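Local coordinates for glutathione s-transferase I (Zea mays, PDB 1AXD), which catalyses the conjugation of glutathione to electrophilic compounds and so takes part in the detoxification of herbicides in maize, at residues W12-R16 / N166-V170; L21-S26 / A74-K79; E81-E85 / F159-L165. Residue numbers count along the deposited sequence, not the author numbering.

Contact 1 (W12-R16 / N166-V170)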
loop_
_atom_site.group_PDB
_atom_site.type_symbol
_atom_site.label_atom_id
_atom_site.label_comp_id
_atom_site.label_asym_id
_atom_site.label_seq_id
_atom_site.Cartn_x
_atom_site.Cartn_y
_atom_site.Cartn_z
ATOM N N TRP A 12 2.473 -15.954 -2.193
ATOM C CA TRP A 12 1.926 -15.124 -3.253
ATOM C C TRP A 12 2.463 -13.706 -3.248
ATOM O O TRP A 12 2.170 -12.949 -4.157
ATOM C CB TRP A 12 0.389 -15.187 -3.326
ATOM C CG TRP A 12 -0.352 -14.852 -2.092
ATOM C CD1 TRP A 12 -0.512 -13.613 -1.542
ATOM C CD2 TRP A 12 -1.075 -15.762 -1.258
ATOM N NE1 TRP A 12 -1.290 -13.698 -0.412
ATOM C CE2 TRP A 12 -1.650 -15.006 -0.213
ATOM C CE3 TRP A 12 -1.293 -17.145 -1.291
ATOM C CZ2 TRP A 12 -2.432 -15.587 0.796
ATOM C CZ3 TRP A 12 -2.076 -17.724 -0.282
ATOM C CH2 TRP A 12 -2.633 -16.942 0.743
ATOM N N ASN A 13 3.306 -13.370 -2.277
ATOM C CA ASN A 13 3.902 -12.043 -2.231
ATOM C C ASN A 13 5.140 -12.025 -3.051
ATOM O O ASN A 13 5.434 -11.026 -3.679
ATOM C CB ASN A 13 4.181 -11.607 -0.796
ATOM C CG ASN A 13 2.916 -11.216 -0.060
ATOM O OD1 ASN A 13 2.503 -11.886 0.859
ATOM N ND2 ASN A 13 2.273 -10.150 -0.504
ATOM N N LEU A 14 5.837 -13.147 -3.112
ATOM C CA LEU A 14 7.053 -13.247 -3.903
ATOM C C LEU A 14 6.697 -13.443 -5.324
ATOM O O LEU A 14 7.457 -13.032 -6.199
ATOM C CB LEU A 14 7.891 -14.427 -3.442
ATOM C CG LEU A 14 7.709 -14.743 -1.973
ATOM C CD1 LEU A 14 8.571 -15.903 -1.617
ATOM C CD2 LEU A 14 8.082 -13.568 -1.117
ATOM N N THR A 15 5.571 -14.105 -5.583
ATOM C CA THR A 15 5.154 -14.320 -6.955
ATOM C C THR A 15 4.567 -13.060 -7.527
ATOM O O THR A 15 4.467 -12.944 -8.726
ATOM C CB THR A 15 4.250 -15.568 -7.109
ATOM O OG1 THR A 15 3.143 -15.501 -6.202
ATOM C CG2 THR A 15 5.063 -16.827 -6.783
ATOM N N ARG A 16 4.238 -12.090 -6.686
ATOM C CA ARG A 16 3.743 -10.812 -7.191
ATOM C C ARG A 16 4.970 -10.163 -7.846
ATOM O O ARG A 16 4.860 -9.622 -8.929
ATOM C CB ARG A 16 3.203 -9.938 -6.042
ATOM C CG ARG A 16 2.548 -8.641 -6.505
ATOM C CD ARG A 16 1.827 -7.899 -5.393
ATOM N NE ARG A 16 0.741 -8.670 -4.782
ATOM C CZ ARG A 16 0.714 -9.035 -3.501
ATOM N NH1 ARG A 16 1.709 -8.707 -2.693
ATOM N NH2 ARG A 16 -0.314 -9.709 -3.018
ATOM N N ASN A 166 -0.170 -6.774 -10.696
ATOM C CA ASN A 166 -0.169 -6.894 -9.241
ATOM C C ASN A 166 -1.293 -7.748 -8.679
ATOM O O ASN A 166 -1.268 -8.063 -7.499
ATOM C CB ASN A 166 -0.192 -5.501 -8.605
ATOM C CG ASN A 166 1.190 -4.857 -8.521
ATOM O OD1 ASN A 166 2.144 -5.338 -9.110
ATOM N ND2 ASN A 166 1.290 -3.761 -7.766
ATOM N N HIS A 167 -2.282 -8.093 -9.507
ATOM C CA HIS A 167 -3.426 -8.917 -9.094
ATOM C C HIS A 167 -3.263 -10.378 -9.451
ATOM O O HIS A 167 -4.063 -11.172 -9.008
ATOM C CB HIS A 167 -4.700 -8.471 -9.813
ATOM C CG HIS A 167 -5.264 -7.163 -9.356
ATOM N ND1 HIS A 167 -4.889 -5.954 -9.903
ATOM C CD2 HIS A 167 -6.246 -6.882 -8.467
ATOM C CE1 HIS A 167 -5.615 -4.986 -9.371
ATOM N NE2 HIS A 167 -6.446 -5.523 -8.497
ATOM N N VAL A 168 -2.269 -10.754 -10.248
ATOM C CA VAL A 168 -2.198 -12.146 -10.639
ATOM C C VAL A 168 -1.898 -13.166 -9.601
ATOM O O VAL A 168 -2.694 -14.084 -9.466
ATOM C CB VAL A 168 -1.383 -12.395 -11.961
ATOM C CG1 VAL A 168 -1.646 -11.283 -12.983
ATOM C CG2 VAL A 168 0.088 -12.585 -11.699
ATOM N N SER A 169 -0.826 -12.993 -8.818
ATOM C CA SER A 169 -0.434 -13.975 -7.794
ATOM C C SER A 169 -1.543 -14.409 -6.847
ATOM O O SER A 169 -1.601 -15.582 -6.512
ATOM C CB SER A 169 0.792 -13.507 -7.008
ATOM O OG SER A 169 0.513 -12.313 -6.309
ATOM N N VAL A 170 -2.384 -13.488 -6.381
ATOM C CA VAL A 170 -3.487 -13.887 -5.513
ATOM C C VAL A 170 -4.616 -14.476 -6.309
ATOM O O VAL A 170 -5.261 -15.396 -5.824
ATOM C CB VAL A 170 -4.063 -12.728 -4.665
ATOM C CG1 VAL A 170 -3.068 -12.320 -3.578
ATOM C CG2 VAL A 170 -4.442 -11.544 -5.548
HETATM O O HOH W 1 3.247 -7.850 -10.620
HETATM O O HOH W 2 -1.241 -10.604 -6.277
#
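W12 makes two separate approaches to the segment N166-V170, which leads into helix 168-174. Its indole carries CD1 to 3.5 Å from V170 CG1, an apolar touch that suits a broad ring also packed on L113 and I118 of helix 88-122. Its carbonyl instead turns to S169, with W12 O 2.8 Å from S169 OG; a bridging water lies within reach of the same hydroxyl, so its single proton need not be committed to the carbonyl. Farther along, T15 leans over the serine, OG1 being 3.2 Å from S169 CB, while this hydroxyl is hydrogen-bonded to the carbonyl of S11. A small residue such as S169 lets the two backbones come close, W12 CA lying 5.2 Å from S169 CA. R16 completes the contact. Its long side chain passes S169 and V170, and the one proton on R16 NE is shared between N166 O, a weak hydrogen bond at 3.4 Å, and the bridging water at 3.1 Å. That water also accepts from V170 N (3.1 Å) and donates to N166 O (2.8 Å). A second water donates to R16 O (2.9 Å) and to N166 OD1 (3.1 Å). E101 forms a weak, long ion pair with R16. This deep seam, joining the thioredoxin-like part to the helical part beside the bound lactoylglutathione, therefore combines one apolar touch with buried polar groups, several of them linked through water.

Contact 2 (L21-S26 / A74-K79)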
loop_
_atom_site.group_PDB
_atom_site.type_symbol
_atom_site.label_atom_id
_atom_site.label_comp_id
_atom_site.label_asym_id
_atom_site.label_seq_id
_atom_site.Cartn_x
_atom_site.Cartn_y
_atom_site.Cartn_z
ATOM N N LEU A 21 8.777 -9.025 -12.707
ATOM C CA LEU A 21 10.119 -9.254 -13.201
ATOM C C LEU A 21 10.047 -9.976 -14.502
ATOM O O LEU A 21 10.774 -9.635 -15.422
ATOM C CB LEU A 21 10.918 -10.033 -12.162
ATOM C CG LEU A 21 11.276 -9.229 -10.893
ATOM C CD1 LEU A 21 11.569 -10.157 -9.698
ATOM C CD2 LEU A 21 12.481 -8.321 -11.153
ATOM N N GLU A 22 9.127 -10.929 -14.605
ATOM C CA GLU A 22 8.936 -11.700 -15.831
ATOM C C GLU A 22 8.415 -10.837 -16.956
ATOM O O GLU A 22 8.782 -11.054 -18.097
ATOM C CB GLU A 22 7.953 -12.852 -15.590
ATOM C CG GLU A 22 8.483 -13.986 -14.720
ATOM C CD GLU A 22 9.626 -14.762 -15.364
ATOM O OE1 GLU A 22 9.775 -14.694 -16.599
ATOM O OE2 GLU A 22 10.371 -15.459 -14.642
ATOM N N GLU A 23 7.551 -9.882 -16.636
ATOM C CA GLU A 23 6.951 -8.996 -17.623
ATOM C C GLU A 23 7.917 -7.918 -18.090
ATOM O O GLU A 23 7.914 -7.572 -19.262
ATOM C CB GLU A 23 5.679 -8.377 -17.034
ATOM C CG GLU A 23 4.839 -7.575 -18.011
ATOM C CD GLU A 23 4.186 -8.419 -19.102
ATOM O OE1 GLU A 23 3.546 -9.445 -18.783
ATOM O OE2 GLU A 23 4.294 -8.036 -20.285
ATOM N N ALA A 24 8.723 -7.381 -17.182
ATOM C CA ALA A 24 9.688 -6.347 -17.550
ATOM C C ALA A 24 10.837 -6.976 -18.275
ATOM O O ALA A 24 11.626 -6.266 -18.873
ATOM C CB ALA A 24 10.174 -5.585 -16.287
ATOM N N GLY A 25 10.927 -8.302 -18.218
ATOM C CA GLY A 25 12.007 -9.007 -18.878
ATOM C C GLY A 25 13.310 -8.799 -18.138
ATOM O O GLY A 25 14.324 -8.497 -18.745
ATOM N N SER A 26 13.269 -8.970 -16.818
ATOM C CA SER A 26 14.443 -8.796 -15.969
ATOM C C SER A 26 15.275 -10.037 -15.815
ATOM O O SER A 26 14.762 -11.142 -15.971
ATOM C CB SER A 26 14.017 -8.319 -14.586
ATOM O OG SER A 26 13.275 -7.125 -14.675
ATOM N N ALA A 74 11.374 -3.025 -10.684
ATOM C CA ALA A 74 11.650 -3.843 -11.851
ATOM C C ALA A 74 11.104 -3.208 -13.108
ATOM O O ALA A 74 11.695 -3.360 -14.169
ATOM C CB ALA A 74 11.080 -5.233 -11.645
ATOM N N ALA A 75 9.973 -2.517 -13.006
ATOM C CA ALA A 75 9.384 -1.862 -14.169
ATOM C C ALA A 75 10.153 -0.607 -14.432
ATOM O O ALA A 75 10.592 -0.386 -15.540
ATOM C CB ALA A 75 7.899 -1.569 -13.919
ATOM N N ARG A 76 10.363 0.172 -13.391
ATOM C CA ARG A 76 11.095 1.424 -13.448
ATOM C C ARG A 76 12.485 1.233 -14.086
ATOM O O ARG A 76 12.976 2.139 -14.742
ATOM C CB ARG A 76 11.229 1.934 -12.008
ATOM C CG ARG A 76 11.589 3.388 -11.825
ATOM C CD ARG A 76 11.969 3.644 -10.360
ATOM N NE ARG A 76 10.815 3.674 -9.463
ATOM C CZ ARG A 76 9.911 4.647 -9.467
ATOM N NH1 ARG A 76 10.028 5.655 -10.324
ATOM N NH2 ARG A 76 8.912 4.633 -8.597
ATOM N N LYS A 77 13.080 0.055 -13.899
ATOM C CA LYS A 77 14.408 -0.278 -14.418
ATOM C C LYS A 77 14.436 -0.992 -15.768
ATOM O O LYS A 77 15.391 -0.824 -16.503
ATOM C CB LYS A 77 15.139 -1.130 -13.375
ATOM C CG LYS A 77 16.412 -1.819 -13.846
ATOM C CD LYS A 77 16.831 -2.914 -12.862
ATOM C CE LYS A 77 18.061 -3.694 -13.332
ATOM N NZ LYS A 77 19.320 -2.893 -13.311
ATOM N N ASN A 78 13.425 -1.804 -16.077
ATOM C CA ASN A 78 13.397 -2.554 -17.336
ATOM C C ASN A 78 12.256 -2.283 -18.265
ATOM O O ASN A 78 12.448 -2.373 -19.460
ATOM C CB ASN A 78 13.464 -4.060 -17.062
ATOM C CG ASN A 78 14.843 -4.525 -16.630
ATOM O OD1 ASN A 78 15.004 -5.641 -16.176
ATOM N ND2 ASN A 78 15.840 -3.666 -16.772
ATOM N N LYS A 79 11.070 -1.990 -17.743
ATOM C CA LYS A 79 9.911 -1.723 -18.586
ATOM C C LYS A 79 9.052 -0.674 -17.939
ATOM O O LYS A 79 7.969 -0.974 -17.480
ATOM C CB LYS A 79 9.110 -3.007 -18.811
ATOM C CG LYS A 79 8.368 -3.049 -20.145
ATOM C CD LYS A 79 7.528 -4.302 -20.298
ATOM C CE LYS A 79 6.776 -4.274 -21.620
ATOM N NZ LYS A 79 5.629 -5.232 -21.643
#
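The firmest polar link is short: S26 OG donates to N78 OD1 at 2.7 Å, joining the turn after helix 14-24 to the last turn of helix 67-78. K79 reaches across with an extended chain to form a salt bridge with E23, K79 NZ lying 3.4 Å from E23 OE2, which is weak as a hydrogen bond. E23 is held more strongly by S201 and also pairs with R199, so the lysine adds to an anchored carboxylate. Between these links lies A24, whose methyl is small enough to admit the other backbone: A24 CB is 3.4 Å from A74 O, 3.7 Å from N78 CB and 3.8 Å from K79 CB. Deeper in, L21 CD2 meets A74 CB at 3.4 Å, and L21 continues onto M3 and L5 of strand 3-6. Helix 14-24 stops in a Schellman motif: S26 N bonds to L21 O at 2.9 Å, G25 N weakly to E22 O at 3.5 Å, and G25 has the positive phi that glycine adopts easily. Two helices running in the same sense, alanine against alanine over a central strand, form one helical layer of the thioredoxin-like fold of glutathione transferases.

Contact 3 (E81-E85 / F159-L165)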
loop_
_atom_site.group_PDB
_atom_site.type_symbol
_atom_site.label_atom_id
_atom_site.label_comp_id
_atom_site.label_asym_id
_atom_site.label_seq_id
_atom_site.Cartn_x
_atom_site.Cartn_y
_atom_site.Cartn_z
ATOM N N GLU A 81 7.197 1.472 -19.099
ATOM C CA GLU A 81 5.906 1.644 -19.740
ATOM C C GLU A 81 4.809 1.078 -18.862
ATOM O O GLU A 81 3.674 1.519 -18.958
ATOM C CB GLU A 81 5.911 0.944 -21.095
ATOM C CG GLU A 81 6.938 1.496 -22.093
ATOM C CD GLU A 81 8.383 1.116 -21.776
ATOM O OE1 GLU A 81 8.616 -0.022 -21.312
ATOM O OE2 GLU A 81 9.288 1.957 -22.006
ATOM N N LEU A 82 5.158 0.127 -17.998
ATOM C CA LEU A 82 4.200 -0.487 -17.080
ATOM C C LEU A 82 3.797 0.483 -15.981
ATOM O O LEU A 82 2.874 0.191 -15.241
ATOM C CB LEU A 82 4.794 -1.763 -16.464
ATOM C CG LEU A 82 4.948 -3.017 -17.333
ATOM C CD1 LEU A 82 5.797 -4.075 -16.596
ATOM C CD2 LEU A 82 3.567 -3.588 -17.691
ATOM N N LEU A 83 4.499 1.608 -15.876
ATOM C CA LEU A 83 4.223 2.640 -14.876
ATOM C C LEU A 83 3.707 3.915 -15.508
ATOM O O LEU A 83 3.352 4.841 -14.788
ATOM C CB LEU A 83 5.496 2.969 -14.089
ATOM C CG LEU A 83 5.803 2.356 -12.723
ATOM C CD1 LEU A 83 4.747 1.318 -12.343
ATOM C CD2 LEU A 83 7.231 1.758 -12.743
ATOM N N ARG A 84 3.716 3.983 -16.832
ATOM C CA ARG A 84 3.252 5.164 -17.556
ATOM C C ARG A 84 3.914 6.419 -17.029
ATOM O O ARG A 84 3.282 7.471 -16.985
ATOM C CB ARG A 84 1.724 5.275 -17.492
ATOM C CG ARG A 84 1.005 4.010 -17.921
ATOM C CD ARG A 84 1.436 3.583 -19.309
ATOM N NE ARG A 84 0.763 4.348 -20.357
ATOM C CZ ARG A 84 0.635 3.944 -21.622
ATOM N NH1 ARG A 84 1.145 2.784 -22.025
ATOM N NH2 ARG A 84 -0.075 4.669 -22.472
ATOM N N GLU A 85 5.173 6.292 -16.614
ATOM C CA GLU A 85 5.938 7.424 -16.107
ATOM C C GLU A 85 6.123 8.354 -17.259
ATOM O O GLU A 85 6.453 7.902 -18.345
ATOM C CB GLU A 85 7.313 6.972 -15.583
ATOM C CG GLU A 85 7.287 6.102 -14.317
ATOM C CD GLU A 85 6.795 6.831 -13.063
ATOM O OE1 GLU A 85 6.206 7.932 -13.177
ATOM O OE2 GLU A 85 6.996 6.288 -11.951
ATOM N N PHE A 159 -4.546 0.554 -21.250
ATOM C CA PHE A 159 -3.216 -0.034 -21.387
ATOM C C PHE A 159 -2.906 -0.926 -20.208
ATOM O O PHE A 159 -3.498 -0.741 -19.150
ATOM C CB PHE A 159 -2.186 1.101 -21.455
ATOM C CG PHE A 159 -2.415 2.169 -20.417
ATOM C CD1 PHE A 159 -1.949 2.007 -19.117
ATOM C CD2 PHE A 159 -3.171 3.287 -20.714
ATOM C CE1 PHE A 159 -2.245 2.941 -18.127
ATOM C CE2 PHE A 159 -3.469 4.222 -19.732
ATOM C CZ PHE A 159 -3.006 4.048 -18.435
ATOM N N LEU A 160 -2.028 -1.909 -20.391
ATOM C CA LEU A 160 -1.636 -2.790 -19.295
ATOM C C LEU A 160 -0.687 -1.993 -18.446
ATOM O O LEU A 160 0.048 -1.177 -18.982
ATOM C CB LEU A 160 -0.917 -4.044 -19.813
ATOM C CG LEU A 160 -0.461 -5.101 -18.798
ATOM C CD1 LEU A 160 -1.646 -5.954 -18.342
ATOM C CD2 LEU A 160 0.582 -6.015 -19.445
ATOM N N SER A 161 -0.705 -2.221 -17.137
ATOM C CA SER A 161 0.172 -1.517 -16.212
ATOM C C SER A 161 0.426 -2.390 -15.011
ATOM O O SER A 161 -0.101 -3.502 -14.946
ATOM C CB SER A 161 -0.485 -0.213 -15.776
ATOM O OG SER A 161 -1.684 -0.473 -15.061
ATOM N N LEU A 162 1.209 -1.885 -14.058
ATOM C CA LEU A 162 1.526 -2.614 -12.832
ATOM C C LEU A 162 0.294 -2.880 -12.035
ATOM O O LEU A 162 0.271 -3.831 -11.272
ATOM C CB LEU A 162 2.523 -1.828 -11.985
ATOM C CG LEU A 162 3.891 -2.468 -11.833
ATOM C CD1 LEU A 162 4.661 -1.710 -10.763
ATOM C CD2 LEU A 162 3.717 -3.919 -11.407
ATOM N N ALA A 163 -0.738 -2.065 -12.220
ATOM C CA ALA A 163 -1.991 -2.257 -11.501
ATOM C C ALA A 163 -2.567 -3.599 -11.830
ATOM O O ALA A 163 -3.050 -4.269 -10.935
ATOM C CB ALA A 163 -2.984 -1.123 -11.837
ATOM N N ASP A 164 -2.471 -4.014 -13.094
ATOM C CA ASP A 164 -3.007 -5.298 -13.537
ATOM C C ASP A 164 -2.215 -6.477 -13.093
ATOM O O ASP A 164 -2.787 -7.365 -12.492
ATOM C CB ASP A 164 -3.159 -5.307 -15.048
ATOM C CG ASP A 164 -4.045 -4.196 -15.531
ATOM O OD1 ASP A 164 -5.279 -4.383 -15.558
ATOM O OD2 ASP A 164 -3.514 -3.114 -15.849
ATOM N N LEU A 165 -0.906 -6.482 -13.358
ATOM C CA LEU A 165 -0.014 -7.586 -12.972
ATOM C C LEU A 165 -0.015 -7.830 -11.488
ATOM O O LEU A 165 0.116 -8.970 -11.069
ATOM C CB LEU A 165 1.436 -7.314 -13.403
ATOM C CG LEU A 165 1.921 -7.171 -14.850
ATOM C CD1 LEU A 165 1.053 -8.025 -15.783
ATOM C CD2 LEU A 165 1.882 -5.722 -15.281
#
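A capping box, S161 with D164, opens helix 162-165, and such a box is a familiar feature of the helical domain of glutathione transferases. S161 N donates to D164 OD2 at 3.2 Å, and A163 N weakly to S161 OG at 3.4 Å; D164 also bonds to W192 and to the backbone of L155. Serine and aspartate suit these places because their short side chains can reach the amides at the start of a helix. L160 and L165 flank the box and meet, L160 CD2 to L165 CD1 at 4.2 Å, as in a hydrophobic staple. L82 is the bump that fits against this pair: its CD2 lies 4.2 Å from L160 CD2 and 3.6 Å from L165 CD2, and the rest of the side chain is covered by A75 and E23. Beside it, L83 carries CD1 to 3.4 Å from L162 CD1, and L162 itself fills a hollow lined by C71, A20 and I98. At the outer border the shape changes from knob to slab. R84, in a turn with positive phi, lays its guanidinium flat on F159, planes at 2° and R84 CZ 4.1 Å from the ring centroid, a cation-pi stack; its charge is balanced by a salt bridge to E90. The flat arginine head matches the flat ring, while R84 CG lies 3.4 Å from F159 CE1. Between the leucines and the stack the backbones themselves meet, where L162 N, a first-turn amide with no helical acceptor, donates to L82 O at 2.9 Å.

Along the chain, contact 2 closes before contact 3 opens, and contact 1 spans both, since its ends lie at W12-R16 and N166-V170. Contacts 1 and 2 share helix 14-24, their centres 15 Å apart; contacts 1 and 3 are likewise 15 Å apart, and N166-V170 directly follows F159-L165. Contacts 2 and 3, 11 Å between centres, touch: A75 packs on L83, E23 on L82, and R76 forms a long, weak ion pair with E85. Contact 2 thus joins two helices within the thioredoxin-like part, while contacts 1 and 3 fasten this part and its following loop to the helical part, one near the chain's centre and one farther out.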